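Local coordinates for malonyl-CoA-[acyl-carrier-protein] transacylase (Coxiella burnetii, PDB 3TQE) that probably transfers the malonyl group from malonyl-CoA to holo-acyl carrier protein, supplying malonyl-ACP for fatty acid synthesis, at residues L44-L48 against W49-Q53; I147-I150 against C151-A155. All coordinates share one frame; numbering follows the deposited sequence.

Both interactions are local contacts within one acyl transferase domain, each made by neighbouring residues along a single run of chain. Interaction 1 comes first in sequence and turns the chain from helix 31-44 into the start of helix 48-54; interaction 2 follows about a hundred residues later, inside helix 144-155. Their centres lie 41 Å apart on opposite sides of the chain's centre, with about 32 Å between nearest atoms, so neither touches the other. Interaction 1 lies in the helical shell of the larger part, built round the parallel sheet, among helices 31-44, 57-60 and 63-83. Interaction 2 belongs to the ferredoxin-like subdomain, on a helix lying against strands 160-167 and 170-174.

Interaction 1: residues L44-L48 against W49-Q53; sequences LAYDL and WALVQ
Asp47 caps the first turn of helix 48-54 from the N-cap position: its OD1 accepts from Ala50 N at 3.0 Å in a nearly straight bond (168° at the hydrogen). With CG anti to the backbone N (chi1 -175°), the carboxylate swings over the start of the helix, and Ala50 N meets OD1 from above the carboxylate plane. Ala50 CB packs against the carboxylate, 3.4 Å from Asp47 CG. The helix N-terminus would probably favour the charged form of this acid. Asp47 O takes Leu51 N at 3.1 Å.

Leu48 O accepts the next helical bond, from Val52 N at 2.9 Å. Leu48 CD1 lies 4.1 Å from Val52 CG2, the two side chains meeting at an angle. Leu51 sets its CB 3.5 Å from Leu48 O, and its CG stands opposite its own N (chi1 -174°), which carries CD1 to the Tyr46 ring. Tyr46, just before the cap, lays that ring beside the first turn, across the helix direction, where CE1 meets Leu51 CD1 at 3.5 Å, a single methyl approaching obliquely.

Leu48 packs on Phe37 and Ala40 of helix 31-44 and on Thr72 of helix 63-83, while its N is hydrogen-bonded to Ser41 OG. Further along, Leu51 rests on Phe65 and Val52 on Ala69, both partners in helix 63-83; Leu51 and Val52 also touch Leu60 of helix 57-60.

Interaction 2: residues I147-I150 against C151-A155; sequences IESI and CENAA
Cys151 turns SG anti to its own carbonyl carbon (chi1 -71°), which directs the sulfur back along the alpha-helix toward Ile147; there Ile147 CG2, itself anti to the backbone N, comes within 4.1 Å of Cys151 SG. This is an i to i+4 contact on the buried side of helix 144-155, the first helix of the ferredoxin-like (beta-alpha-beta-beta-alpha-beta) small subdomain of FabD enzymes. Cys151 SG lies 3.3 Å from Ile147 O, the carbonyl that accepts from Cys151 N.

Three more bonds of the regular helical pattern follow, from Glu152 N to Glu148 O, from Asn153 N to Ser149 O and from Ala154 N to Ile150 O. On the outer surface, Glu152 runs extended beyond CG, and that carbon packs 3.3 Å from Glu148 O. The two acids stay apart, with 5.7 Å between Glu148 OE1 and Glu152 OE2. Glu148 and Glu144, by contrast, bring carboxylate oxygens close together, which might raise the pKa of one of them. Asn153 bends its amide back over the preceding turn, where Asn153 ND2 lies 3.4 Å from Ser149 O at an angle too poor for a hydrogen bond; Ser149 OG is more distant, 3.9 Å from Asn153 ND2.

The buried side faces the mixed sheet: Ile147 and Cys151 pack on Ile173 of strand 170-174, and Cys151 also meets Val160 and Pro162 of strand 160-167. Ile150 and Ala154 turn instead to helix 177-189, both touching Met186, and Arg182 of that helix donates through NE to Ala154 O. The helix thus joins the sheet to its companion helix. Ala154 CB lies 3.3 Å from Ile150 O, the same oxygen that receives Ala154 N at 2.8 Å.

Interaction 1: residues L44-L48 against W49-Q53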
loop_
_atom_site.group_PDB
_atom_site.type_symbol
_atom_site.label_atom_id
_atom_site.label_comp_id
_atom_site.label_asym_id
_atom_site.label_seq_id
_atom_site.Cartn_x
_atom_site.Cartn_y
_atom_site.Cartn_z
ATOM N N LEU A 44 12.481 4.717 15.431
ATOM C CA LEU A 44 11.404 5.675 15.691
ATOM C C LEU A 44 11.526 6.351 17.039
ATOM O O LEU A 44 10.937 7.409 17.274
ATOM C CB LEU A 44 10.063 4.950 15.642
ATOM C CG LEU A 44 9.670 4.429 14.270
ATOM C CD1 LEU A 44 8.593 3.354 14.417
ATOM C CD2 LEU A 44 9.231 5.568 13.379
ATOM N N ALA A 45 12.201 5.663 17.954
ATOM C CA ALA A 45 12.405 6.106 19.340
ATOM C C ALA A 45 11.195 5.957 20.255
ATOM O O ALA A 45 11.173 6.504 21.345
ATOM C CB ALA A 45 12.985 7.546 19.415
ATOM N N TYR A 46 10.217 5.157 19.857
ATOM C CA TYR A 46 9.133 4.744 20.735
ATOM C C TYR A 46 8.833 3.284 20.421
ATOM O O TYR A 46 9.314 2.742 19.416
ATOM C CB TYR A 46 7.874 5.596 20.572
ATOM C CG TYR A 46 7.237 5.515 19.207
ATOM C CD1 TYR A 46 6.285 4.553 18.933
ATOM C CD2 TYR A 46 7.603 6.374 18.183
ATOM C CE1 TYR A 46 5.717 4.430 17.688
ATOM C CE2 TYR A 46 7.005 6.288 16.945
ATOM C CZ TYR A 46 6.063 5.300 16.706
ATOM O OH TYR A 46 5.509 5.199 15.484
ATOM N N ASP A 47 8.064 2.652 21.297
ATOM C CA ASP A 47 7.788 1.227 21.205
ATOM C C ASP A 47 6.633 1.017 20.263
ATOM O O ASP A 47 5.458 1.180 20.599
ATOM C CB ASP A 47 7.482 0.681 22.592
ATOM C CG ASP A 47 7.295 -0.807 22.611
ATOM O OD1 ASP A 47 7.065 -1.424 21.549
ATOM O OD2 ASP A 47 7.356 -1.351 23.726
ATOM N N LEU A 48 6.972 0.693 19.028
ATOM C CA LEU A 48 5.971 0.543 18.005
ATOM C C LEU A 48 5.064 -0.650 18.262
ATOM O O LEU A 48 3.877 -0.591 17.988
ATOM C CB LEU A 48 6.645 0.405 16.665
ATOM C CG LEU A 48 5.715 0.303 15.465
ATOM C CD1 LEU A 48 4.787 1.511 15.305
ATOM C CD2 LEU A 48 6.584 0.109 14.200
ATOM N N TRP A 49 5.625 -1.732 18.766
ATOM C CA TRP A 49 4.783 -2.893 19.050
ATOM C C TRP A 49 3.712 -2.560 20.086
ATOM O O TRP A 49 2.554 -2.880 19.912
ATOM C CB TRP A 49 5.640 -4.032 19.530
ATOM C CG TRP A 49 4.898 -5.281 19.803
ATOM C CD1 TRP A 49 4.677 -5.830 21.017
ATOM C CD2 TRP A 49 4.316 -6.165 18.845
ATOM N NE1 TRP A 49 4.001 -7.029 20.886
ATOM C CE2 TRP A 49 3.761 -7.251 19.557
ATOM C CE3 TRP A 49 4.206 -6.145 17.464
ATOM C CZ2 TRP A 49 3.096 -8.292 18.927
ATOM C CZ3 TRP A 49 3.577 -7.196 16.832
ATOM C CH2 TRP A 49 3.025 -8.256 17.563
ATOM N N ALA A 50 4.110 -1.844 21.134
ATOM C CA ALA A 50 3.184 -1.439 22.150
ATOM C C ALA A 50 2.091 -0.569 21.584
ATOM O O ALA A 50 0.918 -0.724 21.919
ATOM C CB ALA A 50 3.921 -0.724 23.257
ATOM N N LEU A 51 2.456 0.315 20.660
ATOM C CA LEU A 51 1.475 1.177 20.057
ATOM C C LEU A 51 0.497 0.361 19.240
ATOM O O LEU A 51 -0.694 0.564 19.325
ATOM C CB LEU A 51 2.164 2.236 19.193
ATOM C CG LEU A 51 1.314 3.333 18.572
ATOM C CD1 LEU A 51 2.218 4.528 18.253
ATOM C CD2 LEU A 51 0.616 2.908 17.328
ATOM N N VAL A 52 0.994 -0.576 18.443
ATOM C CA VAL A 52 0.127 -1.352 17.591
ATOM C C VAL A 52 -0.741 -2.295 18.390
ATOM O O VAL A 52 -1.866 -2.548 18.009
ATOM C CB VAL A 52 0.975 -2.129 16.577
ATOM C CG1 VAL A 52 0.168 -3.151 15.856
ATOM C CG2 VAL A 52 1.636 -1.130 15.611
ATOM N N GLN A 53 -0.232 -2.809 19.499
ATOM C CA GLN A 53 -1.020 -3.762 20.296
ATOM C C GLN A 53 -2.062 -3.087 21.131
ATOM O O GLN A 53 -3.153 -3.623 21.287
ATOM C CB GLN A 53 -0.113 -4.636 21.147
ATOM C CG GLN A 53 0.812 -5.516 20.298
ATOM C CD GLN A 53 0.067 -6.248 19.207
ATOM O OE1 GLN A 53 -0.912 -6.935 19.470
ATOM N NE2 GLN A 53 0.520 -6.091 17.971
#

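Interaction 2: residues I147-I150 against C151-A155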
loop_
_atom_site.group_PDB
_atom_site.type_symbol
_atom_site.label_atom_id
_atom_site.label_comp_id
_atom_site.label_asym_id
_atom_site.label_seq_id
_atom_site.Cartn_x
_atom_site.Cartn_y
_atom_site.Cartn_z
ATOM N N ILE A 147 -15.678 8.271 -14.096
ATOM C CA ILE A 147 -15.257 8.987 -12.906
ATOM C C ILE A 147 -14.368 10.168 -13.265
ATOM O O ILE A 147 -14.447 11.219 -12.643
ATOM C CB ILE A 147 -14.587 8.045 -11.888
ATOM C CG1 ILE A 147 -15.635 7.074 -11.336
ATOM C CG2 ILE A 147 -13.917 8.822 -10.746
ATOM C CD1 ILE A 147 -15.080 5.883 -10.629
ATOM N N GLU A 148 -13.485 10.008 -14.241
ATOM C CA GLU A 148 -12.676 11.139 -14.676
ATOM C C GLU A 148 -13.559 12.286 -15.153
ATOM O O GLU A 148 -13.284 13.425 -14.844
ATOM C CB GLU A 148 -11.733 10.738 -15.801
ATOM C CG GLU A 148 -10.604 9.872 -15.353
ATOM C CD GLU A 148 -9.749 9.375 -16.522
ATOM O OE1 GLU A 148 -10.185 9.487 -17.694
ATOM O OE2 GLU A 148 -8.633 8.874 -16.269
ATOM N N SER A 149 -14.603 11.975 -15.914
ATOM C CA SER A 149 -15.499 12.992 -16.425
ATOM C C SER A 149 -16.200 13.699 -15.276
ATOM O O SER A 149 -16.312 14.920 -15.249
ATOM C CB SER A 149 -16.543 12.346 -17.311
ATOM O OG SER A 149 -17.453 13.298 -17.781
ATOM N N ILE A 150 -16.683 12.908 -14.338
ATOM C CA ILE A 150 -17.326 13.467 -13.149
ATOM C C ILE A 150 -16.400 14.411 -12.422
ATOM O O ILE A 150 -16.781 15.503 -12.009
ATOM C CB ILE A 150 -17.780 12.383 -12.190
ATOM C CG1 ILE A 150 -19.017 11.680 -12.758
ATOM C CG2 ILE A 150 -18.093 12.981 -10.797
ATOM C CD1 ILE A 150 -19.339 10.379 -12.055
ATOM N N CYS A 151 -15.174 13.979 -12.218
ATOM C CA CYS A 151 -14.249 14.815 -11.471
ATOM C C CYS A 151 -14.001 16.133 -12.187
ATOM O O CYS A 151 -13.964 17.179 -11.546
ATOM C CB CYS A 151 -12.935 14.086 -11.214
ATOM S SG CYS A 151 -13.075 12.742 -9.999
ATOM N N GLU A 152 -13.882 16.094 -13.513
ATOM C CA GLU A 152 -13.678 17.304 -14.283
ATOM C C GLU A 152 -14.865 18.238 -14.107
ATOM O O GLU A 152 -14.682 19.439 -13.975
ATOM C CB GLU A 152 -13.475 16.972 -15.761
ATOM C CG GLU A 152 -12.156 16.272 -16.057
ATOM C CD GLU A 152 -12.052 15.793 -17.495
ATOM O OE1 GLU A 152 -12.998 16.029 -18.295
ATOM O OE2 GLU A 152 -11.014 15.169 -17.827
ATOM N N ASN A 153 -16.071 17.685 -14.093
ATOM C CA ASN A 153 -17.284 18.508 -13.973
ATOM C C ASN A 153 -17.504 19.017 -12.554
ATOM O O ASN A 153 -18.063 20.086 -12.349
ATOM C CB ASN A 153 -18.509 17.709 -14.402
ATOM C CG ASN A 153 -18.518 17.411 -15.885
ATOM O OD1 ASN A 153 -17.865 18.104 -16.670
ATOM N ND2 ASN A 153 -19.250 16.379 -16.271
ATOM N N ALA A 154 -17.066 18.253 -11.563
ATOM C CA ALA A 154 -17.264 18.626 -10.174
ATOM C C ALA A 154 -16.220 19.602 -9.660
ATOM O O ALA A 154 -16.451 20.288 -8.670
ATOM C CB ALA A 154 -17.233 17.386 -9.317
ATOM N N ALA A 155 -15.074 19.689 -10.320
ATOM C CA ALA A 155 -13.951 20.395 -9.745
ATOM C C ALA A 155 -14.197 21.859 -9.534
ATOM O O ALA A 155 -13.906 22.361 -8.469
ATOM C CB ALA A 155 -12.675 20.176 -10.567
#